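Local coordinates for protein putative NAD dependent dehydrogenase (Micromonospora echinospora, PDB 6NOR) that binds NAD and is probably an NAD-dependent oxidoreductase acting in the biosynthesis of the antibiotic gentamicin, at residues A[91-95]-A[96-100]. Numbering follows the deposited sequence.
Sequences VATPA and ATHEP. With NAD (nicotinamide-adenine-dinucleotide), chain G.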
ATOM      1  N   VAL A  91      16.390  -7.367  34.025  1.00 22.63           N
ATOM      2  CA  VAL A  91      16.248  -8.817  34.007  1.00 17.93           C
ATOM      3  C   VAL A  91      15.700  -9.331  32.674  1.00 17.88           C
ATOM      4  O   VAL A  91      14.527  -9.179  32.362  1.00 17.83           O
ATOM      5  CB  VAL A  91      15.347  -9.291  35.140  1.00 17.96           C
ATOM      6  CG1 VAL A  91      15.194 -10.792  35.099  1.00 17.99           C
ATOM      7  CG2 VAL A  91      15.929  -8.873  36.462  1.00 18.02           C
ATOM      8  N   ALA A  92      16.577  -9.939  31.889  1.00 17.89           N
ATOM      9  CA  ALA A  92      16.225 -10.422  30.567  1.00 19.28           C
ATOM     10  C   ALA A  92      16.603 -11.881  30.455  1.00 18.70           C
ATOM     11  O   ALA A  92      17.420 -12.261  29.633  1.00 19.37           O
ATOM     12  CB  ALA A  92      16.931  -9.586  29.478  1.00 19.84           C
ATOM     13  N   THR A  93      16.019 -12.697  31.309  1.00 21.74           N
ATOM     14  CA  THR A  93      16.361 -14.103  31.367  1.00 17.99           C
ATOM     15  C   THR A  93      15.131 -14.876  30.920  1.00 17.99           C
ATOM     16  O   THR A  93      14.119 -14.256  30.625  1.00 17.94           O
ATOM     17  CB  THR A  93      16.793 -14.476  32.776  1.00 22.20           C
ATOM     18  OG1 THR A  93      15.713 -14.215  33.683  1.00 26.30           O
ATOM     19  CG2 THR A  93      18.002 -13.649  33.177  1.00 20.87           C
ATOM     20  N   PRO A  94      15.202 -16.221  30.847  1.00 18.04           N
ATOM     21  CA  PRO A  94      13.976 -16.949  30.498  1.00 18.04           C
ATOM     22  C   PRO A  94      12.829 -16.640  31.445  1.00 24.28           C
ATOM     23  O   PRO A  94      13.058 -16.289  32.622  1.00 18.05           O
ATOM     24  CB  PRO A  94      14.400 -18.400  30.614  1.00 18.11           C
ATOM     25  CG  PRO A  94      15.825 -18.379  30.263  1.00 18.12           C
ATOM     26  CD  PRO A  94      16.353 -17.140  30.903  1.00 19.25           C
ATOM     27  N   ALA A  95      11.611 -16.764  30.927  1.00 18.01           N
ATOM     28  CA  ALA A  95      10.415 -16.286  31.626  1.00 17.99           C
ATOM     29  C   ALA A  95      10.287 -16.805  33.060  1.00 19.34           C
ATOM     30  O   ALA A  95       9.998 -16.038  33.959  1.00 25.14           O
ATOM     31  CB  ALA A  95       9.171 -16.647  30.829  1.00 17.98           C
ATOM     32  N   ALA A  96      10.515 -18.094  33.281  1.00 19.71           N
ATOM     33  CA  ALA A  96      10.299 -18.666  34.620  1.00 21.70           C
ATOM     34  C   ALA A  96      11.330 -18.218  35.658  1.00 21.47           C
ATOM     35  O   ALA A  96      11.098 -18.358  36.852  1.00 23.23           O
ATOM     36  CB  ALA A  96      10.266 -20.185  34.554  1.00 18.21           C
ATOM     37  N   THR A  97      12.451 -17.654  35.214  1.00 18.16           N
ATOM     38  CA  THR A  97      13.454 -17.169  36.146  1.00 18.19           C
ATOM     39  C   THR A  97      13.165 -15.732  36.601  1.00 21.23           C
ATOM     40  O   THR A  97      13.764 -15.257  37.549  1.00 27.97           O
ATOM     41  CB  THR A  97      14.875 -17.242  35.536  1.00 25.39           C
ATOM     42  OG1 THR A  97      14.978 -16.317  34.452  1.00 27.67           O
ATOM     43  CG2 THR A  97      15.185 -18.650  35.028  1.00 18.25           C
ATOM     44  N   HIS A  98      12.236 -15.043  35.947  1.00 22.09           N
ATOM     45  CA  HIS A  98      11.949 -13.645  36.293  1.00 18.03           C
ATOM     46  C   HIS A  98      11.558 -13.421  37.747  1.00 18.07           C
ATOM     47  O   HIS A  98      12.076 -12.521  38.402  1.00 26.35           O
ATOM     48  CB  HIS A  98      10.821 -13.088  35.410  1.00 17.96           C
ATOM     49  CG  HIS A  98      11.224 -12.876  33.995  1.00 17.93           C
ATOM     50  ND1 HIS A  98      10.346 -12.446  33.026  1.00 17.87           N
ATOM     51  CD2 HIS A  98      12.413 -13.047  33.375  1.00 17.94           C
ATOM     52  CE1 HIS A  98      10.977 -12.361  31.874  1.00 19.14           C
ATOM     53  NE2 HIS A  98      12.234 -12.719  32.060  1.00 19.58           N
ATOM     54  N   GLU A  99      10.630 -14.212  38.256  1.00 18.09           N
ATOM     55  CA  GLU A  99      10.162 -13.985  39.624  1.00 26.10           C
ATOM     56  C   GLU A  99      11.260 -14.167  40.703  1.00 20.91           C
ATOM     57  O   GLU A  99      11.412 -13.297  41.537  1.00 23.16           O
ATOM     58  CB  GLU A  99       8.959 -14.881  39.932  1.00 33.20           C
ATOM     59  CG  GLU A  99       8.128 -14.416  41.130  1.00 41.16           C
ATOM     60  CD  GLU A  99       8.700 -14.875  42.459  1.00 52.48           C
ATOM     61  OE1 GLU A  99       9.304 -15.968  42.493  1.00 57.62           O
ATOM     62  OE2 GLU A  99       8.558 -14.142  43.465  1.00 59.63           O
ATOM     63  N   PRO A 100      12.008 -15.292  40.701  1.00 18.25           N
ATOM     64  CA  PRO A 100      13.059 -15.395  41.725  1.00 18.44           C
ATOM     65  C   PRO A 100      14.100 -14.275  41.623  1.00 24.82           C
ATOM     66  O   PRO A 100      14.494 -13.685  42.629  1.00 28.09           O
ATOM     67  CB  PRO A 100      13.729 -16.739  41.432  1.00 18.38           C
ATOM     68  CG  PRO A 100      12.812 -17.463  40.516  1.00 18.34           C
ATOM     69  CD  PRO A 100      11.949 -16.486  39.831  1.00 18.25           C
TER
HETATM   70  PA  NAD G 401      17.897 -15.574  25.130  1.00 22.83           P
HETATM   71  O1A NAD G 401      17.782 -17.118  25.143  1.00 25.09           O
HETATM   72  O2A NAD G 401      18.462 -15.031  23.872  1.00 19.78           O
HETATM   73  O5B NAD G 401      18.810 -15.118  26.321  1.00 20.72           O
HETATM   74  C5B NAD G 401      18.548 -15.630  27.615  1.00 20.65           C
HETATM   75  C4B NAD G 401      19.847 -15.393  28.430  1.00 23.14           C
HETATM   76  O4B NAD G 401      19.637 -15.559  29.704  1.00 26.85           O
HETATM   77  C3B NAD G 401      20.868 -16.436  28.039  1.00 26.04           C
HETATM   78  O3B NAD G 401      22.054 -15.802  27.808  1.00 28.71           O
HETATM   79  C2B NAD G 401      20.965 -17.362  29.283  1.00 23.04           C
HETATM   80  O2B NAD G 401      22.333 -17.905  29.359  1.00 24.52           O
HETATM   81  C1B NAD G 401      20.770 -16.542  30.234  1.00 22.62           C
HETATM   82  N9A NAD G 401      20.232 -17.156  31.434  1.00 20.72           N
HETATM   83  C8A NAD G 401      19.404 -18.210  31.575  1.00 18.23           C
HETATM   84  N7A NAD G 401      19.156 -18.365  32.899  1.00 21.37           N
HETATM   85  C5A NAD G 401      19.825 -17.421  33.563  1.00 18.28           C
HETATM   86  C6A NAD G 401      19.936 -17.138  34.892  1.00 19.03           C
HETATM   87  N6A NAD G 401      19.335 -17.799  35.939  1.00 18.45           N
HETATM   88  N1A NAD G 401      20.671 -16.112  35.296  1.00 18.93           N
HETATM   89  C2A NAD G 401      21.340 -15.353  34.393  1.00 18.29           C
HETATM   90  N3A NAD G 401      21.238 -15.642  33.073  1.00 22.33           N
HETATM   91  C4A NAD G 401      20.482 -16.665  32.658  1.00 19.76           C
HETATM   92  O3  NAD G 401      16.472 -15.014  25.381  1.00 34.85           O
HETATM   93  PN  NAD G 401      15.925 -13.551  25.069  1.00 17.82           P
HETATM   94  O1N NAD G 401      16.915 -12.457  25.302  1.00 17.80           O
HETATM   95  O2N NAD G 401      15.386 -13.504  23.649  1.00 20.96           O
HETATM   96  O5D NAD G 401      14.724 -13.337  26.066  1.00 19.87           O
HETATM   97  C5D NAD G 401      14.955 -12.987  27.417  1.00 17.83           C
HETATM   98  C4D NAD G 401      13.714 -12.256  27.969  1.00 17.80           C
HETATM   99  O4D NAD G 401      13.406 -11.201  27.271  1.00 18.71           O
HETATM  100  C3D NAD G 401      12.462 -13.179  27.883  1.00 21.73           C
HETATM  101  O3D NAD G 401      11.744 -13.017  28.969  1.00 20.39           O
HETATM  102  C2D NAD G 401      11.735 -12.699  26.608  1.00 19.41           C
HETATM  103  O2D NAD G 401      10.283 -13.017  26.714  1.00 21.38           O
HETATM  104  C1D NAD G 401      11.959 -11.415  26.598  1.00 19.37           C
HETATM  105  N1N NAD G 401      11.959 -10.866  25.274  1.00 23.31           N
HETATM  106  C2N NAD G 401      11.360  -9.628  25.071  1.00 22.28           C
HETATM  107  C3N NAD G 401      11.328  -9.043  23.803  1.00 22.81           C
HETATM  108  C7N NAD G 401      10.626  -7.682  23.660  1.00 26.56           C
HETATM  109  O7N NAD G 401      10.496  -7.191  22.600  1.00 31.44           O
HETATM  110  N7N NAD G 401      10.107  -7.042  24.819  1.00 26.81           N
HETATM  111  C4N NAD G 401      11.879  -9.676  22.712  1.00 18.04           C
HETATM  112  C5N NAD G 401      12.491 -10.914  22.909  1.00 22.35           C
HETATM  113  C6N NAD G 401      12.525 -11.509  24.200  1.00 24.26           C
HETATM  114  O   HOH W   1       8.635 -15.714  36.494  1.00 20.53           O
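His-98 reaches back from helix 98-107 and donates from NE2 to the carbonyl O of Thr-93, at 2.8 Å. This turn joins strand 86-91 to that helix in the Rossmann fold, and it lies along the bound NAD. The bond is bent, with an angle of 132° at the hydrogen, and the donor stands above the carbonyl plane of Thr-93. The imidazole lies under Ala-95, whose CA sits 3.9 Å from the ring centroid in a CH-pi contact over one face. CG1 of Val-91 approaches the same ring obliquely at CD2. O3D of the nicotinamide ribose of NAD is 3.1 Å from NE2 of His-98, near the ring plane. O3D also lies close to Thr-93 O, which places this hydroxyl beside both the carbonyl and the imidazole edge. The other ring nitrogen, ND1, is hydrogen-bonded to the carbonyls of Pro-117 and Leu-118, which helps fix the turn of the ring. With an alanine in place of His-98, the Thr-93 carbonyl would probably lose its NE2 donor, the Pro-117 and Leu-118 carbonyls would lose ND1, and a gap would open beneath Ala-95. On the adenosine side, CD of Pro-94 packs against C8A of the NAD adenine at 3.3 Å.

Behind this first shell, Pro-94 O takes two bonds from Thr-97. Thr-97 N donates to Pro-94 O at 3.0 Å. Thr-97 OG1 donates to Pro-94 O at 2.7 Å, in the carbonyl plane and on a lone pair. The OG1 of Thr-97 sits between its backbone N and carbonyl carbon (chi1 67°), which points it back at that lone pair. One residue on, His-98 N bonds to Ala-95 O. A water also donates to Ala-95 O, and its oxygen lies 3.1 Å from Glu-99 N, from which it accepts.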